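Local atomic coordinates of protein NRD1 (Saccharomyces cerevisiae, PDB entry 3CLJ), a protein that binds the phosphorylated C-terminal domain of RNA polymerase II as part of the Nrd1-Nab3-Sen1 termination complex. Residues L45-D48 with Y49-C53; A71-D74 with E75-S78. All coordinates share one frame; numbering follows the deposited sequence.

Both contacts are the last turns of a helix, and the two helices, 39-52 and 58-77, follow each other in the chain. Their centres lie about 23 Å apart, on opposite sides of the chain's centre, and their nearest atoms stay about 7 Å from each other. Contact 1 is the more central, with Ile46, Ile47, Tyr49 and Ser50 buried between neighbouring helices; contact 2 runs outward, and its four exposed residues gather toward the helix end. Each sets an arginine against the aliphatic side chain four residues earlier. In contact 1 that arginine also closes a salt bridge within its own helix, whereas in contact 2 the nearest acid stays apart and a backbone carbonyl takes the guanidinium.

Contact 1: L45-D48 with Y49-C53; sequences LIID and YSRLC
Successive i to i+4 bonds run through the last turns of helix 39-52, from Tyr49 N to Leu45 O, Ser50 N to Ile46 O (3.2 Å) and Arg51 N to Ile47 O, and end in a weak one from Leu52 N to Asp48 O. Arg51 meets Asp48 at the edge of its guanidinium and Ile47 over one face. Its NH1 reaches Asp48 OD1 at 2.9 Å in a salt bridge whose N-H...O angle is bent to 138°, OD1 being tilted out of the guanidinium plane; the two flat groups are 28° apart. Ile47 lies alongside, and its CG2 sits over the centre of the guanidinium, 3.7 Å from Arg51 CZ. That methyl gets there because CG2 stands anti to the backbone N of Ile47, while the arginine chain stays extended from CG to NE. A branched isoleucine suits the place: one branch covers the cation, and its side chain also packs on Thr96 and Leu97 of helix 90-111. Glu103 of that helix binds Arg51 NE, so two carboxylates share the charge and probably hold the guanidinium's rotation. On other sides of the helix, Tyr49 packs on Leu10 and Ile64, with Cys53 CB above one ring face, toward its rim, and the small Ser50 bonds through OG to Ser61. An i to i+3 salt bridge in the closing turn of an amphipathic helix, within the all-helical CID fold, is the motif here.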
ATOM      1  N   LEU A  45      -8.933  -1.809  -5.376  1.00 46.02           N
ATOM      2  CA  LEU A  45      -8.669  -0.469  -5.877  1.00 47.54           C
ATOM      3  C   LEU A  45      -7.289   0.105  -5.564  1.00 46.50           C
ATOM      4  O   LEU A  45      -6.654   0.683  -6.454  1.00 46.46           O
ATOM      5  CB  LEU A  45      -9.800   0.517  -5.559  1.00 48.26           C
ATOM      6  CG  LEU A  45      -9.691   1.927  -6.187  1.00 51.09           C
ATOM      7  CD1 LEU A  45      -9.598   1.895  -7.759  1.00 52.09           C
ATOM      8  CD2 LEU A  45     -10.882   2.858  -5.745  1.00 49.96           C
ATOM      9  N   ILE A  46      -6.808  -0.059  -4.322  1.00 46.50           N
ATOM     10  CA  ILE A  46      -5.525   0.507  -3.942  1.00 45.02           C
ATOM     11  C   ILE A  46      -4.373  -0.283  -4.565  1.00 44.25           C
ATOM     12  O   ILE A  46      -3.336   0.278  -4.850  1.00 45.33           O
ATOM     13  CB  ILE A  46      -5.385   0.762  -2.381  1.00 45.93           C
ATOM     14  CG1 ILE A  46      -5.145  -0.531  -1.569  1.00 42.74           C
ATOM     15  CG2 ILE A  46      -6.578   1.652  -1.868  1.00 41.48           C
ATOM     16  CD1 ILE A  46      -4.897  -0.321  -0.046  1.00 45.17           C
ATOM     17  N   ILE A  47      -4.567  -1.580  -4.729  1.00 43.50           N
ATOM     18  CA  ILE A  47      -3.644  -2.454  -5.503  1.00 42.91           C
ATOM     19  C   ILE A  47      -3.513  -1.958  -6.942  1.00 42.56           C
ATOM     20  O   ILE A  47      -2.405  -1.792  -7.474  1.00 43.47           O
ATOM     21  CB  ILE A  47      -4.099  -3.937  -5.469  1.00 42.51           C
ATOM     22  CG1 ILE A  47      -3.883  -4.514  -4.040  1.00 41.46           C
ATOM     23  CG2 ILE A  47      -3.298  -4.775  -6.470  1.00 41.58           C
ATOM     24  CD1 ILE A  47      -4.473  -5.903  -3.809  1.00 40.40           C
ATOM     25  N   ASP A  48      -4.663  -1.695  -7.555  1.00 42.51           N
ATOM     26  CA  ASP A  48      -4.729  -1.269  -8.937  1.00 42.66           C
ATOM     27  C   ASP A  48      -4.207   0.161  -9.109  1.00 42.58           C
ATOM     28  O   ASP A  48      -3.613   0.501 -10.139  1.00 42.91           O
ATOM     29  CB  ASP A  48      -6.170  -1.439  -9.445  1.00 41.49           C
ATOM     30  CG  ASP A  48      -6.551  -2.923  -9.650  1.00 42.35           C
ATOM     31  OD1 ASP A  48      -5.642  -3.776  -9.745  1.00 44.23           O
ATOM     32  OD2 ASP A  48      -7.760  -3.261  -9.810  1.00 42.06           O
ATOM     33  N   TYR A  49      -4.450   1.003  -8.114  1.00 42.74           N
ATOM     34  CA  TYR A  49      -3.893   2.335  -8.137  1.00 44.15           C
ATOM     35  C   TYR A  49      -2.339   2.241  -8.195  1.00 44.09           C
ATOM     36  O   TYR A  49      -1.694   2.922  -8.985  1.00 44.69           O
ATOM     37  CB  TYR A  49      -4.328   3.138  -6.885  1.00 43.19           C
ATOM     38  CG  TYR A  49      -3.651   4.465  -6.895  1.00 44.62           C
ATOM     39  CD1 TYR A  49      -4.034   5.450  -7.835  1.00 45.08           C
ATOM     40  CD2 TYR A  49      -2.563   4.725  -6.044  1.00 44.81           C
ATOM     41  CE1 TYR A  49      -3.370   6.695  -7.876  1.00 45.85           C
ATOM     42  CE2 TYR A  49      -1.930   5.941  -6.049  1.00 38.32           C
ATOM     43  CZ  TYR A  49      -2.296   6.908  -7.010  1.00 44.06           C
ATOM     44  OH  TYR A  49      -1.617   8.109  -7.066  1.00 46.03           O
ATOM     45  N   SER A  50      -1.768   1.406  -7.347  1.00 42.72           N
ATOM     46  CA  SER A  50      -0.320   1.101  -7.398  1.00 44.20           C
ATOM     47  C   SER A  50       0.184   0.629  -8.772  1.00 43.32           C
ATOM     48  O   SER A  50       1.265   1.012  -9.243  1.00 42.51           O
ATOM     49  CB  SER A  50       0.034   0.038  -6.328  1.00 42.02           C
ATOM     50  OG  SER A  50       1.435   0.024  -6.074  1.00 46.01           O
ATOM     51  N   ARG A  51      -0.568  -0.292  -9.350  1.00 43.54           N
ATOM     52  CA  ARG A  51      -0.270  -0.826 -10.688  1.00 44.22           C
ATOM     53  C   ARG A  51      -0.267   0.185 -11.807  1.00 43.79           C
ATOM     54  O   ARG A  51       0.519   0.059 -12.725  1.00 43.13           O
ATOM     55  CB  ARG A  51      -1.259  -1.923 -11.067  1.00 43.47           C
ATOM     56  CG  ARG A  51      -1.056  -3.154 -10.273  1.00 42.72           C
ATOM     57  CD  ARG A  51      -2.171  -4.119 -10.598  1.00 45.07           C
ATOM     58  NE  ARG A  51      -1.802  -5.452 -10.088  1.00 47.97           N
ATOM     59  CZ  ARG A  51      -2.667  -6.413  -9.759  1.00 44.98           C
ATOM     60  NH1 ARG A  51      -3.989  -6.210  -9.926  1.00 43.19           N
ATOM     61  NH2 ARG A  51      -2.197  -7.600  -9.350  1.00 39.46           N
ATOM     62  N   LEU A  52      -1.139   1.178 -11.717  1.00 43.10           N
ATOM     63  CA  LEU A  52      -1.477   2.002 -12.857  1.00 44.08           C
ATOM     64  C   LEU A  52      -1.060   3.478 -12.734  1.00 44.93           C
ATOM     65  O   LEU A  52      -1.168   4.225 -13.699  1.00 45.28           O
ATOM     66  CB  LEU A  52      -3.011   1.932 -13.083  1.00 43.87           C
ATOM     67  CG  LEU A  52      -3.520   0.520 -13.497  1.00 43.75           C
ATOM     68  CD1 LEU A  52      -5.072   0.376 -13.447  1.00 39.42           C
ATOM     69  CD2 LEU A  52      -2.970   0.061 -14.845  1.00 41.47           C
ATOM     70  N   CYS A  53      -0.615   3.905 -11.555  1.00 44.47           N
ATOM     71  CA  CYS A  53      -0.358   5.310 -11.339  1.00 44.39           C
ATOM     72  C   CYS A  53       0.943   5.738 -12.073  1.00 44.00           C
ATOM     73  O   CYS A  53       1.769   4.889 -12.426  1.00 42.64           O
ATOM     74  CB  CYS A  53      -0.268   5.613  -9.819  1.00 43.23           C
ATOM     75  SG  CYS A  53       1.114   4.804  -9.012  1.00 45.50           S
TER

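Contact 2: A71-D74 with E75-S78; sequences AYLD and ETRS
Asp74 O is gripped by two backbone N-H groups, both weakly: Ser78 N lies 3.1 Å from Asp74 O, and Arg77 N 3.2 Å from the same Asp74 O. Arg77 N divides itself as well, since it gives a second bond to Leu73 O at 3.3 Å. Such shared, bent bonds are common as a helix runs out. Just before them the pattern is regular, with Thr76 N on Tyr72 O at 2.9 Å and an N-H...O angle of 173°. Ser78 turns its hydroxyl back, and OG donates to Glu75 O at 2.8 Å; a short hydroxyl side chain suits this place because it can supply a donor to a carbonyl near the helix end. Among the side chains, Leu73 and Arg77 carry the contact. Leu73 CG lies over one face of the Arg77 guanidinium, offset toward its rim, and Leu73 CD2 comes to 3.6 Å from Arg77 NH1. Leu73 CG is anti to its own backbone N (chi1 -177°), which sends the isobutyl group along the helix toward the arginine, whose chain bends at chi2 to lay its flat end across it. Asp74 stays apart, with OD1 4.7 Å from Arg77 NH1, so its attraction is probably only long-range. The guanidinium bonds instead through NH2 to Ser130 O, at the end of helix 114-130, while Leu73 touches Leu132. Tyr72 packs on Ala93 and on Leu33, its hydroxyl bonded to Ala32 O, and so fits the start of this segment between helices 22-34 and 90-111, while the later residues project outward.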
ATOM      1  N   ALA A  71      -2.833  -0.159   9.553  1.00 41.36           N
ATOM      2  CA  ALA A  71      -4.085   0.082  10.325  1.00 42.34           C
ATOM      3  C   ALA A  71      -4.885  -1.228  10.513  1.00 41.14           C
ATOM      4  O   ALA A  71      -5.332  -1.548  11.610  1.00 42.19           O
ATOM      5  CB  ALA A  71      -4.955   1.178   9.704  1.00 41.27           C
ATOM      6  N   TYR A  72      -4.987  -2.000   9.448  1.00 41.40           N
ATOM      7  CA  TYR A  72      -5.704  -3.278   9.456  1.00 41.30           C
ATOM      8  C   TYR A  72      -4.968  -4.286  10.305  1.00 41.20           C
ATOM      9  O   TYR A  72      -5.596  -5.042  11.034  1.00 40.56           O
ATOM     10  CB  TYR A  72      -5.850  -3.783   8.013  1.00 41.00           C
ATOM     11  CG  TYR A  72      -7.086  -3.278   7.299  1.00 42.02           C
ATOM     12  CD1 TYR A  72      -7.885  -2.278   7.846  1.00 40.78           C
ATOM     13  CD2 TYR A  72      -7.425  -3.762   6.039  1.00 41.38           C
ATOM     14  CE1 TYR A  72      -9.042  -1.810   7.172  1.00 43.02           C
ATOM     15  CE2 TYR A  72      -8.602  -3.301   5.361  1.00 44.06           C
ATOM     16  CZ  TYR A  72      -9.413  -2.338   5.928  1.00 43.59           C
ATOM     17  OH  TYR A  72     -10.600  -1.912   5.281  1.00 41.09           O
ATOM     18  N   LEU A  73      -3.636  -4.293  10.178  1.00 42.82           N
ATOM     19  CA  LEU A  73      -2.722  -5.123  10.994  1.00 44.07           C
ATOM     20  C   LEU A  73      -2.895  -4.835  12.465  1.00 45.67           C
ATOM     21  O   LEU A  73      -2.822  -5.754  13.294  1.00 45.61           O
ATOM     22  CB  LEU A  73      -1.233  -4.953  10.586  1.00 43.24           C
ATOM     23  CG  LEU A  73      -0.175  -5.808  11.312  1.00 43.91           C
ATOM     24  CD1 LEU A  73      -0.464  -7.313  11.153  1.00 45.95           C
ATOM     25  CD2 LEU A  73       1.256  -5.490  10.902  1.00 44.95           C
ATOM     26  N   ASP A  74      -3.144  -3.574  12.815  1.00 47.91           N
ATOM     27  CA  ASP A  74      -3.510  -3.290  14.205  1.00 50.69           C
ATOM     28  C   ASP A  74      -4.870  -3.822  14.647  1.00 51.04           C
ATOM     29  O   ASP A  74      -4.995  -4.257  15.774  1.00 50.73           O
ATOM     30  CB  ASP A  74      -3.408  -1.807  14.527  1.00 52.30           C
ATOM     31  CG  ASP A  74      -1.993  -1.384  14.787  1.00 57.79           C
ATOM     32  OD1 ASP A  74      -1.152  -2.264  15.177  1.00 60.61           O
ATOM     33  OD2 ASP A  74      -1.732  -0.170  14.584  1.00 63.60           O
ATOM     34  N   GLU A  75      -5.878  -3.757  13.778  1.00 52.40           N
ATOM     35  CA  GLU A  75      -7.207  -4.291  14.075  1.00 54.30           C
ATOM     36  C   GLU A  75      -7.192  -5.814  14.298  1.00 55.65           C
ATOM     37  O   GLU A  75      -7.871  -6.339  15.178  1.00 55.86           O
ATOM     38  CB  GLU A  75      -8.174  -3.956  12.952  1.00 54.12           C
ATOM     39  CG  GLU A  75      -8.634  -2.549  12.937  1.00 55.18           C
ATOM     40  CD  GLU A  75      -9.425  -2.168  14.170  1.00 58.91           C
ATOM     41  OE1 GLU A  75     -10.316  -2.948  14.585  1.00 59.63           O
ATOM     42  OE2 GLU A  75      -9.149  -1.076  14.721  1.00 60.31           O
ATOM     43  N   THR A  76      -6.420  -6.491  13.456  1.00 57.68           N
ATOM     44  CA  THR A  76      -6.041  -7.885  13.577  1.00 58.98           C
ATOM     45  C   THR A  76      -5.468  -8.240  14.962  1.00 59.87           C
ATOM     46  O   THR A  76      -5.853  -9.264  15.551  1.00 59.53           O
ATOM     47  CB  THR A  76      -5.069  -8.215  12.426  1.00 59.17           C
ATOM     48  OG1 THR A  76      -5.821  -8.782  11.356  1.00 60.83           O
ATOM     49  CG2 THR A  76      -3.939  -9.170  12.843  1.00 60.54           C
ATOM     50  N   ARG A  77      -4.592  -7.381  15.491  1.00 60.96           N
ATOM     51  CA  ARG A  77      -3.909  -7.629  16.780  1.00 62.57           C
ATOM     52  C   ARG A  77      -4.707  -7.272  18.041  1.00 63.22           C
ATOM     53  O   ARG A  77      -4.434  -7.824  19.106  1.00 62.84           O
ATOM     54  CB  ARG A  77      -2.536  -6.945  16.818  1.00 62.69           C
ATOM     55  CG  ARG A  77      -1.485  -7.725  16.066  1.00 63.70           C
ATOM     56  CD  ARG A  77      -0.471  -6.819  15.446  1.00 64.47           C
ATOM     57  NE  ARG A  77       0.577  -7.604  14.813  1.00 65.43           N
ATOM     58  CZ  ARG A  77       1.704  -7.097  14.320  1.00 66.38           C
ATOM     59  NH1 ARG A  77       1.925  -5.785  14.390  1.00 67.67           N
ATOM     60  NH2 ARG A  77       2.613  -7.900  13.761  1.00 64.16           N
ATOM     61  N   SER A  78      -5.680  -6.363  17.897  1.00 64.44           N
ATOM     62  CA  SER A  78      -6.532  -5.870  18.994  1.00 65.71           C
ATOM     63  C   SER A  78      -7.331  -6.990  19.687  1.00 66.39           C
ATOM     64  O   SER A  78      -7.773  -6.840  20.839  1.00 66.74           O
ATOM     65  CB  SER A  78      -7.469  -4.763  18.486  1.00 65.86           C
ATOM     66  OG  SER A  78      -8.525  -5.302  17.704  1.00 65.97           O
TER